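Local coordinates for tail protein, 43 kDa (Neisseria meningitidis MC58, PDB 3D37) that is of unknown function but probably forms part of the tail or baseplate of a Mu-like phage or prophage, at residues F321-S324 with G328-T331; V61-Q66 with G285-R290. One frame throughout, in Å; residues are numbered along the deposited sequence.

Contact 1 (F321-S324 with G328-T331); sequences FMLS and GTQT
Met322 and Gln330 face each other as an antiparallel hydrogen-bonded pair, each backbone N-H given to the other's carbonyl. Met322 N lies 2.9 Å from Gln330 O, and Gln330 N lies 3.0 Å from Met322 O in a nearly straight bond (172° at the hydrogen). On this face the Met322 chain bends at its last torsion (chi3 -71°), which swings CE back over the neighbouring strand to 4.1 Å from Gln330 CB. Gln330 OE1 lies 4.1 Å from the same Met322 CE, while NE2 is hydrogen-bonded to Glu201 OE1. The other face carries Phe321 with Thr331 and Leu323 with Thr329, both non-hydrogen-bonded pairs. Phe321 and Thr331 run side by side in the same direction; Thr331 OG1 sits at the ring edge, 3.6 Å from Phe321 CD1, and has its polar partner at Gly286 O. Leu323 crosses Thr329 at a slant, its CD1 branch 3.8 Å from Thr329 OG1. Toward the turn, Ser324 N reaches Gly328 O at 3.1 Å from above the carbonyl plane, while the return bond from Gly328 N to Ser324 O is weak and strongly bent. Gly328 takes a positive phi here, and Ser324 OG accepts from Asp327 N inside the turn. Strand 24-30 flanks 321-324, and strand 278-285 flanks the returning strand. The arrangement is the closed end of an antiparallel beta hairpin, strands 310-324 and 330-337, in the C-terminal domain.

Contact 2 (V61-Q66 with G285-R290); sequences VVIDGQ and GGHKTR
A type I' beta turn, Ile63 to Gln66, joins strands 58-63 and 66-81 into a tight hairpin, and its tip meets the loop that follows strand 278-285 through two side-chain pairs, Asp64 with Lys288 and Ile63 with His287. The turn is closed by mutual backbone bonds between Ile63 and Gln66, with Asp64 and Gly65 at its corners, both at positive phi. From that corner the Asp64 carboxylate forms a salt bridge with Lys288, OD2 to NZ 2.9 Å. The ammonium comes to the anti lone pair of OD2, away from OD1, and also lies 3.6 Å from Asp64 CB. OD1 has a separate partner, Ala9 N, so the two oxygens of the carboxylate are tied to different parts of the chain and its rotation is restrained. Lys288 spans the gap with a chain extended beyond CG, each later torsion within 14° of 180°, which carries NZ from the loop to the hairpin tip. Deeper in, Ile63 sends its CD1 obliquely to the His287 imidazole, 4.1 Å from ND1, the two side chains crossing at about a right angle. Ile63 and His287 are both buried, whereas Asp64 and Lys288 are partly exposed. Tyr8 stacks on the His287 ring and its hydroxyl accepts the backbone N-H of His287, while Phe321 meets the same ring at about 50°. With 218 residues between the segments, the contact is a long-range interface between a hairpin turn of the GpP-like N-terminal domain and a loop of the C-terminal domain.

How the contacts relate
The centres of contacts 1 and 2 are about 10 Å apart, and the two meet directly where 285-290 runs beside 328-331. Gly286 probably makes two hydrogen bonds there: its O lies 2.6 Å from Thr331 OG1, and its N 2.9 Å from Thr329 O. His287 is the shared residue: its CD2 is 3.2 Å from Thr331 OG1, its NE2 makes a weak hydrogen bond to Met322 O, and the same ring takes part in contact 2. Contact 1 is thus local, within one hairpin, whereas contact 2 brings a distant N-terminal turn onto the loop beside that hairpin.

Contact 1 (F321-S324 with G328-T331)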
loop_
_atom_site.group_PDB
_atom_site.type_symbol
_atom_site.label_atom_id
_atom_site.label_comp_id
_atom_site.label_asym_id
_atom_site.label_seq_id
_atom_site.Cartn_x
_atom_site.Cartn_y
_atom_site.Cartn_z
ATOM N N PHE A 321 -14.572 -22.135 3.492
ATOM C CA PHE A 321 -13.682 -22.469 2.400
ATOM C C PHE A 321 -13.313 -21.186 1.637
ATOM O O PHE A 321 -14.178 -20.407 1.222
ATOM C CB PHE A 321 -14.305 -23.464 1.387
ATOM C CG PHE A 321 -14.733 -24.787 1.962
ATOM C CD1 PHE A 321 -13.877 -25.564 2.743
ATOM C CD2 PHE A 321 -15.996 -25.308 1.635
ATOM C CE1 PHE A 321 -14.289 -26.850 3.230
ATOM C CE2 PHE A 321 -16.424 -26.603 2.112
ATOM C CZ PHE A 321 -15.587 -27.364 2.878
ATOM N N MET A 322 -12.019 -20.982 1.476
ATOM C CA MET A 322 -11.475 -19.794 0.904
ATOM C C MET A 322 -10.396 -20.111 -0.156
ATOM O O MET A 322 -9.619 -21.039 -0.007
ATOM C CB MET A 322 -10.837 -18.941 2.011
ATOM C CG MET A 322 -11.745 -18.614 3.236
ATOM S SD MET A 322 -10.934 -17.428 4.406
ATOM C CE MET A 322 -9.685 -18.487 5.072
ATOM N N LEU A 323 -10.389 -19.334 -1.218
ATOM C CA LEU A 323 -9.292 -19.251 -2.171
ATOM C C LEU A 323 -8.984 -17.774 -2.362
ATOM O O LEU A 323 -9.894 -16.999 -2.589
ATOM C CB LEU A 323 -9.685 -19.815 -3.555
ATOM C CG LEU A 323 -8.755 -19.702 -4.795
ATOM C CD1 LEU A 323 -7.422 -20.432 -4.609
ATOM C CD2 LEU A 323 -9.516 -20.174 -6.037
ATOM N N SER A 324 -7.702 -17.430 -2.309
ATOM C CA SER A 324 -7.196 -16.133 -2.713
ATOM C C SER A 324 -5.907 -16.296 -3.483
ATOM O O SER A 324 -5.197 -17.307 -3.343
ATOM C CB SER A 324 -6.936 -15.215 -1.509
ATOM O OG SER A 324 -6.043 -15.744 -0.539
ATOM N N GLY A 328 -3.727 -18.757 -1.489
ATOM C CA GLY A 328 -4.238 -20.020 -2.016
ATOM C C GLY A 328 -5.481 -20.567 -1.295
ATOM O O GLY A 328 -6.362 -19.821 -0.852
ATOM N N THR A 329 -5.493 -21.877 -1.141
ATOM C CA THR A 329 -6.626 -22.658 -0.630
ATOM C C THR A 329 -6.525 -22.854 0.878
ATOM O O THR A 329 -5.574 -23.396 1.361
ATOM C CB THR A 329 -6.672 -24.038 -1.422
ATOM O OG1 THR A 329 -6.953 -23.765 -2.807
ATOM C CG2 THR A 329 -7.777 -24.878 -0.928
ATOM N N GLN A 330 -7.523 -22.398 1.615
ATOM C CA GLN A 330 -7.603 -22.557 3.054
ATOM C C GLN A 330 -9.022 -22.779 3.551
ATOM O O GLN A 330 -9.963 -22.609 2.815
ATOM C CB GLN A 330 -7.037 -21.264 3.734
ATOM C CG GLN A 330 -5.508 -20.944 3.400
ATOM C CD GLN A 330 -5.217 -19.540 3.888
ATOM O OE1 GLN A 330 -5.924 -18.605 3.503
ATOM N NE2 GLN A 330 -4.216 -19.386 4.720
ATOM N N THR A 331 -9.121 -23.141 4.826
ATOM C CA THR A 331 -10.347 -23.241 5.531
ATOM C C THR A 331 -10.187 -22.486 6.858
ATOM O O THR A 331 -9.220 -22.692 7.619
ATOM C CB THR A 331 -10.865 -24.732 5.736
ATOM O OG1 THR A 331 -10.700 -25.469 4.515
ATOM C CG2 THR A 331 -12.394 -24.746 6.169
#

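Contact 2 (V61-Q66 with G285-R290)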
loop_
_atom_site.group_PDB
_atom_site.type_symbol
_atom_site.label_atom_id
_atom_site.label_comp_id
_atom_site.label_asym_id
_atom_site.label_seq_id
_atom_site.Cartn_x
_atom_site.Cartn_y
_atom_site.Cartn_z
ATOM N N VAL A 61 -22.694 -26.090 -5.256
ATOM C CA VAL A 61 -21.310 -25.786 -5.135
ATOM C C VAL A 61 -20.637 -27.145 -4.934
ATOM O O VAL A 61 -21.079 -27.922 -4.140
ATOM C CB VAL A 61 -21.037 -24.811 -3.987
ATOM C CG1 VAL A 61 -19.423 -24.581 -3.808
ATOM C CG2 VAL A 61 -21.867 -23.484 -4.192
ATOM N N VAL A 62 -19.607 -27.450 -5.710
ATOM C CA VAL A 62 -19.053 -28.808 -5.699
ATOM C C VAL A 62 -17.540 -28.707 -5.529
ATOM O O VAL A 62 -16.880 -27.924 -6.194
ATOM C CB VAL A 62 -19.426 -29.598 -7.006
ATOM C CG1 VAL A 62 -19.155 -31.124 -6.846
ATOM C CG2 VAL A 62 -20.886 -29.395 -7.361
ATOM N N ILE A 63 -17.009 -29.495 -4.616
ATOM C CA ILE A 63 -15.565 -29.621 -4.433
ATOM C C ILE A 63 -15.211 -31.105 -4.656
ATOM O O ILE A 63 -15.726 -31.965 -3.957
ATOM C CB ILE A 63 -15.117 -29.166 -3.008
ATOM C CG1 ILE A 63 -15.625 -27.737 -2.698
ATOM C CG2 ILE A 63 -13.535 -29.352 -2.818
ATOM C CD1 ILE A 63 -15.145 -27.136 -1.393
ATOM N N ASP A 64 -14.349 -31.365 -5.629
ATOM C CA ASP A 64 -13.895 -32.730 -6.000
ATOM C C ASP A 64 -15.068 -33.646 -6.114
ATOM O O ASP A 64 -15.055 -34.729 -5.536
ATOM C CB ASP A 64 -12.906 -33.323 -4.966
ATOM C CG ASP A 64 -11.576 -32.664 -4.978
ATOM O OD1 ASP A 64 -11.186 -32.101 -6.043
ATOM O OD2 ASP A 64 -10.891 -32.743 -3.919
ATOM N N GLY A 65 -16.092 -33.190 -6.842
ATOM C CA GLY A 65 -17.295 -33.968 -7.097
ATOM C C GLY A 65 -18.198 -34.140 -5.930
ATOM O O GLY A 65 -19.205 -34.818 -6.035
ATOM N N GLN A 66 -17.889 -33.512 -4.798
ATOM C CA GLN A 66 -18.820 -33.590 -3.677
ATOM C C GLN A 66 -19.553 -32.252 -3.494
ATOM O O GLN A 66 -18.924 -31.160 -3.402
ATOM C CB GLN A 66 -18.076 -33.993 -2.435
ATOM C CG GLN A 66 -18.958 -34.108 -1.248
ATOM C CD GLN A 66 -18.261 -34.801 -0.076
ATOM O OE1 GLN A 66 -17.075 -35.258 -0.188
ATOM N NE2 GLN A 66 -18.963 -34.874 1.041
ATOM N N GLY A 285 -4.504 -24.955 5.759
ATOM C CA GLY A 285 -4.361 -24.967 4.309
ATOM C C GLY A 285 -5.261 -26.108 3.831
ATOM O O GLY A 285 -5.478 -27.037 4.556
ATOM N N GLY A 286 -5.749 -26.034 2.604
ATOM C CA GLY A 286 -6.687 -27.073 2.072
ATOM C C GLY A 286 -8.118 -26.898 2.560
ATOM O O GLY A 286 -8.443 -25.935 3.288
ATOM N N HIS A 287 -8.947 -27.863 2.163
ATOM C CA HIS A 287 -10.338 -27.989 2.495
ATOM C C HIS A 287 -10.740 -29.319 3.140
ATOM O O HIS A 287 -11.873 -29.473 3.560
ATOM C CB HIS A 287 -11.181 -27.775 1.259
ATOM C CG HIS A 287 -11.069 -26.382 0.714
ATOM N ND1 HIS A 287 -11.291 -26.088 -0.610
ATOM C CD2 HIS A 287 -10.683 -25.225 1.294
ATOM C CE1 HIS A 287 -11.071 -24.803 -0.814
ATOM N NE2 HIS A 287 -10.757 -24.254 0.338
ATOM N N LYS A 288 -9.788 -30.259 3.239
ATOM C CA LYS A 288 -10.050 -31.608 3.770
ATOM C C LYS A 288 -9.131 -31.950 4.913
ATOM O O LYS A 288 -8.016 -31.514 4.947
ATOM C CB LYS A 288 -9.830 -32.645 2.695
ATOM C CG LYS A 288 -10.944 -32.653 1.714
ATOM C CD LYS A 288 -10.606 -33.435 0.454
ATOM C CE LYS A 288 -11.889 -33.640 -0.349
ATOM N NZ LYS A 288 -11.730 -34.338 -1.705
ATOM N N THR A 289 -9.638 -32.718 5.849
ATOM C CA THR A 289 -8.776 -33.415 6.776
ATOM C C THR A 289 -7.834 -34.408 6.061
ATOM O O THR A 289 -8.033 -34.790 4.920
ATOM C CB THR A 289 -9.561 -34.238 7.757
ATOM O OG1 THR A 289 -10.138 -35.380 7.071
ATOM C CG2 THR A 289 -10.645 -33.403 8.435
ATOM N N ARG A 290 -6.825 -34.847 6.792
ATOM C CA ARG A 290 -5.912 -35.865 6.309
ATOM C C ARG A 290 -6.615 -37.141 5.808
ATOM O O ARG A 290 -6.132 -37.794 4.902
ATOM C CB ARG A 290 -4.897 -36.243 7.409
ATOM C CG ARG A 290 -3.658 -35.442 7.336
ATOM C CD ARG A 290 -2.385 -36.248 7.745
ATOM N NE ARG A 290 -1.731 -36.951 6.616
ATOM C CZ ARG A 290 -1.193 -36.357 5.538
ATOM N NH1 ARG A 290 -1.192 -35.039 5.379
ATOM N NH2 ARG A 290 -0.653 -37.109 4.592
#